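Long-range contacts in N-formylglutamate amidohydrolase (Ralstonia eutropha, PDB 2Q7S), which binds a zinc ion and probably acts as a hydrolase that cleaves the amide bond of N-formylglutamate or a related compound: residues 60-65 and 276-281; 81-86 and 116-121; 86-91 and 144-149. All coordinates share one frame; numbering follows the deposited sequence. Where two conformers were deposited one is given.

Contact 1 (60-65 and 276-281)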
loop_
_atom_site.group_PDB
_atom_site.type_symbol
_atom_site.label_atom_id
_atom_site.label_comp_id
_atom_site.label_asym_id
_atom_site.label_seq_id
_atom_site.Cartn_x
_atom_site.Cartn_y
_atom_site.Cartn_z
ATOM N N ALA A 60 -10.625 1.777 -4.696
ATOM C CA ALA A 60 -11.659 1.963 -5.758
ATOM C C ALA A 60 -10.993 2.172 -7.121
ATOM O O ALA A 60 -11.542 1.756 -8.142
ATOM C CB ALA A 60 -12.596 3.148 -5.421
ATOM N N LEU A 61 -9.793 2.784 -7.136
ATOM C CA LEU A 61 -9.024 2.985 -8.388
ATOM C C LEU A 61 -8.696 1.643 -9.012
ATOM O O LEU A 61 -8.782 1.486 -10.227
ATOM C CB LEU A 61 -7.728 3.741 -8.179
ATOM C CG LEU A 61 -7.753 5.280 -7.996
ATOM C CD1 LEU A 61 -6.339 5.744 -7.669
ATOM C CD2 LEU A 61 -8.318 5.961 -9.240
ATOM N N TRP A 62 -8.380 0.670 -8.156
ATOM C CA TRP A 62 -8.065 -0.670 -8.639
ATOM C C TRP A 62 -9.191 -1.673 -8.544
ATOM O O TRP A 62 -8.938 -2.891 -8.464
ATOM C CB TRP A 62 -6.833 -1.177 -7.916
ATOM C CG TRP A 62 -5.554 -0.391 -8.167
ATOM C CD1 TRP A 62 -5.106 0.689 -7.451
ATOM C CD2 TRP A 62 -4.514 -0.684 -9.126
ATOM N NE1 TRP A 62 -3.872 1.098 -7.918
ATOM C CE2 TRP A 62 -3.477 0.259 -8.922
ATOM C CE3 TRP A 62 -4.358 -1.651 -10.129
ATOM C CZ2 TRP A 62 -2.312 0.279 -9.701
ATOM C CZ3 TRP A 62 -3.178 -1.620 -10.927
ATOM C CH2 TRP A 62 -2.188 -0.673 -10.686
ATOM N N GLU A 63 -10.434 -1.204 -8.569
ATOM C CA GLU A 63 -11.603 -2.122 -8.527
ATOM C C GLU A 63 -11.597 -3.302 -9.520
ATOM O O GLU A 63 -12.107 -4.323 -9.189
ATOM C CB GLU A 63 -12.921 -1.349 -8.705
ATOM C CG GLU A 63 -13.026 -0.658 -10.022
ATOM C CD GLU A 63 -14.438 -0.454 -10.489
ATOM O OE1 GLU A 63 -15.355 -0.375 -9.634
ATOM O OE2 GLU A 63 -14.620 -0.347 -11.726
ATOM N N ALA A 64 -10.988 -3.148 -10.697
ATOM C CA ALA A 64 -10.882 -4.195 -11.772
ATOM C C ALA A 64 -10.205 -5.485 -11.387
ATOM O O ALA A 64 -10.386 -6.489 -12.039
ATOM C CB ALA A 64 -10.118 -3.648 -12.938
ATOM N N VAL A 65 -9.360 -5.438 -10.367
ATOM C CA VAL A 65 -8.561 -6.564 -9.973
ATOM C C VAL A 65 -9.338 -7.912 -9.838
ATOM O O VAL A 65 -8.899 -8.890 -10.450
ATOM C CB VAL A 65 -7.729 -6.215 -8.679
ATOM C CG1 VAL A 65 -7.126 -7.482 -8.033
ATOM C CG2 VAL A 65 -6.620 -5.271 -9.043
ATOM N N THR A 276 -8.079 -0.174 -15.039
ATOM C CA THR A 276 -8.819 -1.342 -15.455
ATOM C C THR A 276 -8.201 -2.012 -16.673
ATOM O O THR A 276 -8.028 -3.226 -16.721
ATOM C CB THR A 276 -10.287 -1.002 -15.715
ATOM O OG1 THR A 276 -10.899 -0.676 -14.463
ATOM C CG2 THR A 276 -10.977 -2.153 -16.291
ATOM N N LEU A 277 -7.923 -1.211 -17.694
ATOM C CA LEU A 277 -7.246 -1.696 -18.888
ATOM C C LEU A 277 -5.833 -2.210 -18.576
ATOM O O LEU A 277 -5.414 -3.221 -19.147
ATOM C CB LEU A 277 -7.210 -0.616 -19.979
ATOM C CG LEU A 277 -8.409 -0.363 -20.913
ATOM C CD1 LEU A 277 -8.480 -1.324 -22.086
ATOM C CD2 LEU A 277 -9.722 -0.355 -20.193
ATOM N N LEU A 278 -5.108 -1.561 -17.675
ATOM C CA LEU A 278 -3.763 -2.028 -17.306
ATOM C C LEU A 278 -3.897 -3.389 -16.586
ATOM O O LEU A 278 -3.127 -4.310 -16.828
ATOM C CB LEU A 278 -3.049 -1.023 -16.374
ATOM C CG LEU A 278 -1.798 -1.581 -15.685
ATOM C CD1 LEU A 278 -0.704 -1.803 -16.724
ATOM C CD2 LEU A 278 -1.349 -0.688 -14.484
ATOM N N THR A 279 -4.932 -3.524 -15.766
ATOM C CA THR A 279 -5.132 -4.724 -14.916
ATOM C C THR A 279 -5.473 -5.931 -15.768
ATOM O O THR A 279 -5.069 -7.043 -15.478
ATOM C CB THR A 279 -6.192 -4.441 -13.760
ATOM O OG1 THR A 279 -5.708 -3.413 -12.878
ATOM C CG2 THR A 279 -6.430 -5.659 -12.889
ATOM N N LEU A 280 -6.263 -5.709 -16.824
ATOM C CA LEU A 280 -6.616 -6.741 -17.752
ATOM C C LEU A 280 -5.323 -7.231 -18.406
ATOM O O LEU A 280 -5.067 -8.443 -18.526
ATOM C CB LEU A 280 -7.620 -6.216 -18.805
ATOM C CG LEU A 280 -8.190 -7.199 -19.824
ATOM C CD1 LEU A 280 -8.746 -8.482 -19.131
ATOM C CD2 LEU A 280 -9.286 -6.538 -20.689
ATOM N N ARG A 281 -4.483 -6.296 -18.808
ATOM C CA ARG A 281 -3.208 -6.681 -19.399
ATOM C C ARG A 281 -2.292 -7.480 -18.444
ATOM O O ARG A 281 -1.620 -8.417 -18.853
ATOM C CB ARG A 281 -2.508 -5.432 -19.895
ATOM C CG ARG A 281 -1.262 -5.729 -20.688
ATOM C CD ARG A 281 -1.560 -6.427 -22.024
ATOM N NE ARG A 281 -0.288 -6.847 -22.582
ATOM C CZ ARG A 281 0.366 -7.956 -22.249
ATOM N NH1 ARG A 281 -0.139 -8.825 -21.364
ATOM N NH2 ARG A 281 1.546 -8.194 -22.813
HETATM O O HOH W 1 -9.761 -0.620 -11.900
HETATM O O HOH W 2 -13.135 -1.908 -13.267
#

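Contact 2 (81-86 and 116-121)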
loop_
_atom_site.group_PDB
_atom_site.type_symbol
_atom_site.label_atom_id
_atom_site.label_comp_id
_atom_site.label_asym_id
_atom_site.label_seq_id
_atom_site.Cartn_x
_atom_site.Cartn_y
_atom_site.Cartn_z
ATOM N N TYR A 81 -3.430 5.260 12.203
ATOM C CA TYR A 81 -3.778 4.539 13.436
ATOM C C TYR A 81 -2.860 3.346 13.654
ATOM O O TYR A 81 -2.228 3.190 14.719
ATOM C CB TYR A 81 -5.218 4.096 13.368
ATOM C CG TYR A 81 -5.762 3.390 14.588
ATOM C CD1 TYR A 81 -6.062 4.097 15.759
ATOM C CD2 TYR A 81 -6.027 2.025 14.561
ATOM C CE1 TYR A 81 -6.617 3.462 16.862
ATOM C CE2 TYR A 81 -6.541 1.375 15.686
ATOM C CZ TYR A 81 -6.864 2.096 16.813
ATOM O OH TYR A 81 -7.408 1.464 17.911
ATOM N N ILE A 82 -2.791 2.482 12.646
ATOM C CA ILE A 82 -1.717 1.535 12.546
ATOM C C ILE A 82 -1.482 1.238 11.089
ATOM O O ILE A 82 -2.422 1.163 10.307
ATOM C CB ILE A 82 -1.977 0.279 13.390
ATOM C CG1 ILE A 82 -0.740 -0.627 13.386
ATOM C CG2 ILE A 82 -3.280 -0.429 12.995
ATOM C CD1 ILE A 82 -0.820 -1.792 14.488
ATOM N N ASP A 83 -0.219 1.127 10.718
ATOM C CA ASP A 83 0.170 1.064 9.306
ATOM C C ASP A 83 0.523 -0.374 8.954
ATOM O O ASP A 83 1.608 -0.814 9.315
ATOM C CB ASP A 83 1.387 1.927 9.065
ATOM C CG ASP A 83 1.757 2.023 7.625
ATOM O OD1 ASP A 83 1.341 1.156 6.823
ATOM O OD2 ASP A 83 2.449 3.007 7.282
ATOM N N PRO A 84 -0.355 -1.071 8.197
ATOM C CA PRO A 84 -0.030 -2.453 7.857
ATOM C C PRO A 84 1.184 -2.685 6.963
ATOM O O PRO A 84 1.579 -3.835 6.847
ATOM C CB PRO A 84 -1.290 -2.970 7.150
ATOM C CG PRO A 84 -2.293 -1.918 7.249
ATOM C CD PRO A 84 -1.640 -0.662 7.604
ATOM N N ASN A 85 1.719 -1.634 6.325
ATOM C CA ASN A 85 2.893 -1.759 5.467
ATOM C C ASN A 85 4.159 -1.621 6.227
ATOM O O ASN A 85 5.236 -1.471 5.636
ATOM C CB ASN A 85 2.884 -0.716 4.323
ATOM C CG ASN A 85 2.856 -1.370 2.959
ATOM O OD1 ASN A 85 2.391 -2.501 2.826
ATOM N ND2 ASN A 85 3.437 -0.718 1.985
ATOM N N ARG A 86 4.072 -1.555 7.547
ATOM C CA ARG A 86 5.307 -1.529 8.343
ATOM C C ARG A 86 5.396 -2.865 9.017
ATOM O O ARG A 86 4.395 -3.560 9.184
ATOM C CB ARG A 86 5.269 -0.389 9.367
ATOM C CG ARG A 86 5.163 1.016 8.751
ATOM C CD ARG A 86 6.312 1.371 7.796
ATOM N NE ARG A 86 6.191 2.709 7.243
ATOM C CZ ARG A 86 5.573 3.053 6.100
ATOM N NH1 ARG A 86 4.953 2.168 5.316
ATOM N NH2 ARG A 86 5.547 4.335 5.733
ATOM N N LEU A 116 5.150 2.256 12.154
ATOM C CA LEU A 116 3.988 1.404 12.353
ATOM C C LEU A 116 2.844 2.159 13.029
ATOM O O LEU A 116 1.662 2.009 12.641
ATOM C CB LEU A 116 4.363 0.159 13.184
ATOM C CG LEU A 116 3.224 -0.793 13.556
ATOM C CD1 LEU A 116 2.778 -1.757 12.328
ATOM C CD2 LEU A 116 3.600 -1.553 14.847
ATOM N N ILE A 117 3.218 2.920 14.065
ATOM C CA ILE A 117 2.315 3.785 14.787
ATOM C C ILE A 117 2.767 5.241 14.590
ATOM O O ILE A 117 3.791 5.705 15.168
ATOM C CB ILE A 117 2.300 3.442 16.300
ATOM C CG1 ILE A 117 2.117 1.924 16.553
ATOM C CG2 ILE A 117 1.272 4.309 17.040
ATOM C CD1 ILE A 117 0.705 1.304 16.141
ATOM N N TRP A 118 2.023 5.981 13.789
ATOM C CA TRP A 118 2.328 7.420 13.617
ATOM C C TRP A 118 2.289 8.197 14.917
ATOM O O TRP A 118 1.399 8.008 15.741
ATOM C CB TRP A 118 1.415 8.056 12.602
ATOM C CG TRP A 118 1.756 7.686 11.206
ATOM C CD1 TRP A 118 2.207 6.487 10.753
ATOM C CD2 TRP A 118 1.640 8.524 10.066
ATOM N NE1 TRP A 118 2.411 6.529 9.407
ATOM C CE2 TRP A 118 2.069 7.780 8.961
ATOM C CE3 TRP A 118 1.227 9.852 9.874
ATOM C CZ2 TRP A 118 2.088 8.314 7.671
ATOM C CZ3 TRP A 118 1.252 10.377 8.595
ATOM C CH2 TRP A 118 1.679 9.614 7.515
ATOM N N SER A 119 3.295 9.062 15.084
ATOM C CA SER A 119 3.519 9.896 16.282
ATOM C C SER A 119 3.206 11.384 16.021
ATOM O O SER A 119 2.930 12.183 16.960
ATOM C CB SER A 119 5.005 9.783 16.708
ATOM O OG SER A 119 5.872 9.902 15.555
ATOM N N ASN A 120 3.334 11.767 14.759
ATOM C CA ASN A 120 2.991 13.093 14.354
ATOM C C ASN A 120 2.615 13.227 12.879
ATOM O O ASN A 120 2.838 12.323 12.064
ATOM C CB ASN A 120 4.090 14.099 14.771
ATOM C CG ASN A 120 5.503 13.629 14.484
ATOM O OD1 ASN A 120 5.885 13.415 13.327
ATOM N ND2 ASN A 120 6.311 13.548 15.541
ATOM N N VAL A 121 1.993 14.361 12.567
ATOM C CA VAL A 121 1.634 14.713 11.183
ATOM C C VAL A 121 2.688 15.662 10.584
ATOM O O VAL A 121 2.862 15.712 9.352
ATOM C CB VAL A 121 0.202 15.344 11.084
ATOM C CG1 VAL A 121 -0.880 14.245 11.204
ATOM C CG2 VAL A 121 0.014 16.481 12.141
#

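Contact 3 (86-91 and 144-149)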
loop_
_atom_site.group_PDB
_atom_site.type_symbol
_atom_site.label_atom_id
_atom_site.label_comp_id
_atom_site.label_asym_id
_atom_site.label_seq_id
_atom_site.Cartn_x
_atom_site.Cartn_y
_atom_site.Cartn_z
ATOM N N ARG A 86 4.072 -1.555 7.547
ATOM C CA ARG A 86 5.307 -1.529 8.343
ATOM C C ARG A 86 5.396 -2.865 9.017
ATOM O O ARG A 86 4.395 -3.560 9.184
ATOM C CB ARG A 86 5.269 -0.389 9.367
ATOM C CG ARG A 86 5.163 1.016 8.751
ATOM C CD ARG A 86 6.312 1.371 7.796
ATOM N NE ARG A 86 6.191 2.709 7.243
ATOM C CZ ARG A 86 5.573 3.053 6.100
ATOM N NH1 ARG A 86 4.953 2.168 5.316
ATOM N NH2 ARG A 86 5.547 4.335 5.733
HETATM N N MSE A 87 6.605 -3.195 9.438
HETATM C CA MSE A 87 6.857 -4.352 10.264
HETATM C C MSE A 87 6.465 -4.053 11.693
HETATM O O MSE A 87 6.418 -2.921 12.155
HETATM C CB MSE A 87 8.354 -4.727 10.204
HETATM C CG MSE A 87 8.890 -4.921 8.830
HETATM SE SE MSE A 87 8.172 -6.575 8.083
HETATM C CE MSE A 87 6.806 -6.085 6.834
ATOM N N LEU A 88 6.228 -5.133 12.416
ATOM C CA LEU A 88 5.732 -5.086 13.759
ATOM C C LEU A 88 6.757 -4.593 14.753
ATOM O O LEU A 88 6.379 -4.205 15.854
ATOM C CB LEU A 88 5.239 -6.490 14.152
ATOM C CG LEU A 88 3.784 -6.745 13.747
ATOM C CD1 LEU A 88 3.360 -8.090 14.340
ATOM C CD2 LEU A 88 2.900 -5.593 14.156
ATOM N N ASP A 89 8.041 -4.602 14.362
ATOM C CA ASP A 89 9.110 -4.090 15.195
ATOM C C ASP A 89 9.542 -2.670 14.801
ATOM O O ASP A 89 10.508 -2.159 15.336
ATOM C CB ASP A 89 10.290 -5.067 15.250
ATOM C CG ASP A 89 10.984 -5.267 13.904
ATOM O OD1 ASP A 89 10.494 -4.783 12.848
ATOM O OD2 ASP A 89 12.036 -5.930 13.928
ATOM N N ASP A 90 8.773 -2.038 13.918
ATOM C CA ASP A 90 9.067 -0.684 13.410
ATOM C C ASP A 90 8.372 0.374 14.269
ATOM O O ASP A 90 7.544 1.138 13.813
ATOM C CB ASP A 90 8.686 -0.576 11.942
ATOM C CG ASP A 90 9.277 0.627 11.276
ATOM O OD1 ASP A 90 10.025 1.411 11.918
ATOM O OD2 ASP A 90 9.028 0.759 10.075
ATOM N N ILE A 91 8.796 0.394 15.541
ATOM C CA ILE A 91 8.286 1.244 16.581
ATOM C C ILE A 91 9.495 1.840 17.274
ATOM O O ILE A 91 10.455 1.140 17.533
ATOM C CB ILE A 91 7.528 0.458 17.667
ATOM C CG1 ILE A 91 6.378 -0.360 17.068
ATOM C CG2 ILE A 91 7.079 1.443 18.729
ATOM C CD1 ILE A 91 5.733 -1.410 17.988
ATOM N N TYR A 144 -6.397 -4.992 14.299
ATOM C CA TYR A 144 -6.383 -4.430 12.978
ATOM C C TYR A 144 -5.253 -4.997 12.102
ATOM O O TYR A 144 -5.491 -5.484 10.997
ATOM C CB TYR A 144 -6.367 -2.890 13.028
ATOM C CG TYR A 144 -7.495 -2.285 13.795
ATOM C CD1 TYR A 144 -8.687 -1.960 13.184
ATOM C CD2 TYR A 144 -7.386 -2.058 15.163
ATOM C CE1 TYR A 144 -9.716 -1.413 13.907
ATOM C CE2 TYR A 144 -8.417 -1.515 15.882
ATOM C CZ TYR A 144 -9.559 -1.195 15.257
ATOM O OH TYR A 144 -10.557 -0.656 15.983
ATOM N N TYR A 145 -4.033 -4.954 12.575
ATOM C CA TYR A 145 -2.894 -5.391 11.766
ATOM C C TYR A 145 -2.871 -6.886 11.483
ATOM O O TYR A 145 -2.718 -7.304 10.325
ATOM C CB TYR A 145 -1.606 -4.993 12.492
ATOM C CG TYR A 145 -0.320 -5.269 11.740
ATOM C CD1 TYR A 145 0.256 -6.535 11.718
ATOM C CD2 TYR A 145 0.348 -4.250 11.107
ATOM C CE1 TYR A 145 1.477 -6.753 11.055
ATOM C CE2 TYR A 145 1.551 -4.468 10.473
ATOM C CZ TYR A 145 2.072 -5.698 10.408
ATOM O OH TYR A 145 3.302 -5.844 9.761
ATOM N N ARG A 146 -2.999 -7.695 12.537
ATOM C CA ARG A 146 -2.859 -9.139 12.389
ATOM C C ARG A 146 -3.917 -9.739 11.447
ATOM O O ARG A 146 -3.591 -10.535 10.589
ATOM C CB ARG A 146 -2.852 -9.827 13.747
ATOM C CG ARG A 146 -1.555 -9.571 14.596
ATOM C CD ARG A 146 -1.469 -10.589 15.736
ATOM N NE ARG A 146 -0.626 -10.108 16.810
ATOM C CZ ARG A 146 0.694 -10.238 16.860
ATOM N NH1 ARG A 146 1.343 -10.798 15.873
ATOM N NH2 ARG A 146 1.358 -9.767 17.900
ATOM N N PRO A 147 -5.203 -9.370 11.609
ATOM C CA PRO A 147 -6.202 -9.811 10.628
ATOM C C PRO A 147 -5.919 -9.409 9.208
ATOM O O PRO A 147 -6.054 -10.244 8.303
ATOM C CB PRO A 147 -7.485 -9.152 11.134
ATOM C CG PRO A 147 -7.284 -8.995 12.527
ATOM C CD PRO A 147 -5.848 -8.629 12.687
ATOM N N TYR A 148 -5.561 -8.131 9.002
ATOM C CA TYR A 148 -5.180 -7.668 7.701
ATOM C C TYR A 148 -4.051 -8.526 7.153
ATOM O O TYR A 148 -4.136 -9.053 6.028
ATOM C CB TYR A 148 -4.758 -6.194 7.735
ATOM C CG TYR A 148 -4.391 -5.646 6.362
ATOM C CD1 TYR A 148 -5.353 -5.072 5.553
ATOM C CD2 TYR A 148 -3.088 -5.728 5.874
ATOM C CE1 TYR A 148 -5.032 -4.585 4.286
ATOM C CE2 TYR A 148 -2.762 -5.197 4.638
ATOM C CZ TYR A 148 -3.748 -4.660 3.837
ATOM O OH TYR A 148 -3.454 -4.148 2.584
ATOM N N HIS A 149 -2.974 -8.678 7.920
ATOM C CA HIS A 149 -1.845 -9.459 7.412
ATOM C C HIS A 149 -2.100 -10.954 7.246
ATOM O O HIS A 149 -1.664 -11.555 6.224
ATOM C CB HIS A 149 -0.537 -9.153 8.163
ATOM C CG HIS A 149 0.236 -8.097 7.465
ATOM N ND1 HIS A 149 1.203 -8.392 6.533
ATOM C CD2 HIS A 149 0.048 -6.754 7.407
ATOM C CE1 HIS A 149 1.619 -7.267 5.968
ATOM N NE2 HIS A 149 0.921 -6.259 6.464
#

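Contact 1 (60-65 and 276-281)
Ala-64 and Val-65 press against Thr-276 and Thr-279 where a type I beta turn, Trp-62 to Val-65, follows helix 58-61 and meets the long C-terminal helix 267-289. Much of the tight packing is around Thr-279. With its CG2 anti to the backbone N, the methyl reaches Val-65 CA at 3.7 Å and also touches Val-65 CG2, the two side chains crossing at about a right angle. Thr-279 OG1 lies at the edge of the Trp-62 indole, close to the ring plane and 3.5 Å from CE3; its hydrogen bond goes to Leu-275 O, one turn back in its own helix. Deeper in, Leu-278 CD2 meets Trp-62 CH2 at 3.9 Å, and the indole also touches Ile-249 and Ile-251 of strand 244-252, so it lies between the C-terminal helix and the central sheet. No direct hydrogen bond joins the two segments. Toward the exposed Glu-63 the contact becomes looser and wet. One water donates to Leu-61 O, accepts from Ala-64 N and bonds Thr-276 OG1, taking up backbone groups where the helix has ended; a second water links Thr-276 OG1 to Glu-63 OE2, to which it donates over 2.6 Å. Thr-276 OG1, also bonded to Gln-272 O, lies between the two regimes, with the methyl Ala-64 CB only 3.4 Å from it.

Contact 2 (81-86 and 116-121)
Leu-116 O is approached by two neighbouring residues of the other segment: Asp-83 N donates a hydrogen bond to it over 2.8 Å, in the carbonyl plane and with 149° at the hydrogen, while Ile-82 CA makes a CA-H...O contact at 3.4 Å. This single backbone bond joins two segments that are neither helix nor strand, and apolar branches pack beside it. The side chains of Ile-82 and Leu-116 lie side by side, pointing the same way, with Ile-82 CG1 3.8 Å from Leu-116 CD1; Ile-117 CD1 comes to the same CG1 at 3.7 Å. Ile-141 of helix 134-163 also touches Ile-82. At the other end, the bent aliphatic part of Arg-86 lies against the Leu-116 backbone, CG 3.6 Å from Leu-116 N.

The Asp-83 carboxylate, its CG anti to the backbone N (chi1 -174°), is held from several directions. OD1 accepts from Asn-85 N at 2.9 Å, met from above the carboxylate plane, and is hydrogen-bonded to His-32 NE2 as well. OD2 forms a salt bridge with Arg-79 NE and sits over the centre of one face of the Arg-86 guanidinium, 3.3 Å from NH1, a long, weak ion pair in which no N-H points at the oxygen. The Trp-118 indole turns its NE1 edge toward OD2, but at 4.1 Å this is proximity, not a bond. Since His-32 is a zinc ligand, Asp-83 is a second-shell residue that probably helps set the orientation of its imidazole. The Asn-85 bond closes an Asx turn, overlaid on the type I beta turn from Asp-83 to Arg-86, at the rim of the zinc site.

Contact 3 (86-91 and 144-149)
Arg-86 O accepts a hydrogen bond of 2.6 Å from Tyr-145 OH; this oxygen lies at the edge of the phenol ring, in its plane, and the hydroxyl lies in the carbonyl plane (C=O...OH angle 150°). The Arg-86 side chain turns off from the helix, coming to about 4 Å from the side chain of the zinc ligand His-32. Met-87, present as selenomethionine, adds little: its CA is 3.9 Å from the same hydroxyl, and its side chain goes to Leu-233 and Gln-236 of helix 233-237. Leu-88 carries the apolar part. Its CD2 stands over one face of the Tyr-145 ring, 3.7 Å from the centroid and 13° off the normal, a CH-pi contact, while CG lies 3.5 Å from CE1. The other branch, CD1, touches Arg-146 NH1 at 3.7 Å; Arg-146 crosses Leu-88 at about a right angle, its NE bonded to Asn-142 OD1 within helix 134-163. His-149 CD2 meets the opposite face of the phenol toward its rim, so both faces are touched and the tip is bonded. Farther on, Asp-90 N returns to Met-87 O at 3.1 Å. Leu-88 thus projects from a type I beta turn, Met-87 to Asp-90, that docks on helix 134-163 mainly through Tyr-145, with Arg-86, just before the turn, lying near the zinc site.

How the contacts relate
Contacts 2 and 3 form one continuous region: their centres are 9 Å apart, they share Arg-86, and their segments alternate along the chain. Leu-116 N meets Asp-90 O at 3.1 Å, probably a hydrogen bond, and Leu-116 CD1 packs against Tyr-145 CE2 at 3.5 Å, so helix 134-163 backs both. The Arg-86 side chain lies about 7 Å from the zinc ion bound by His-32, Asp-55 and His-172. Contact 1 lies across the centre of the chain, about 27 Å from either other contact between centres, and its chain loop encloses both. There the Trp-62 side chain lies about 10 Å from the zinc.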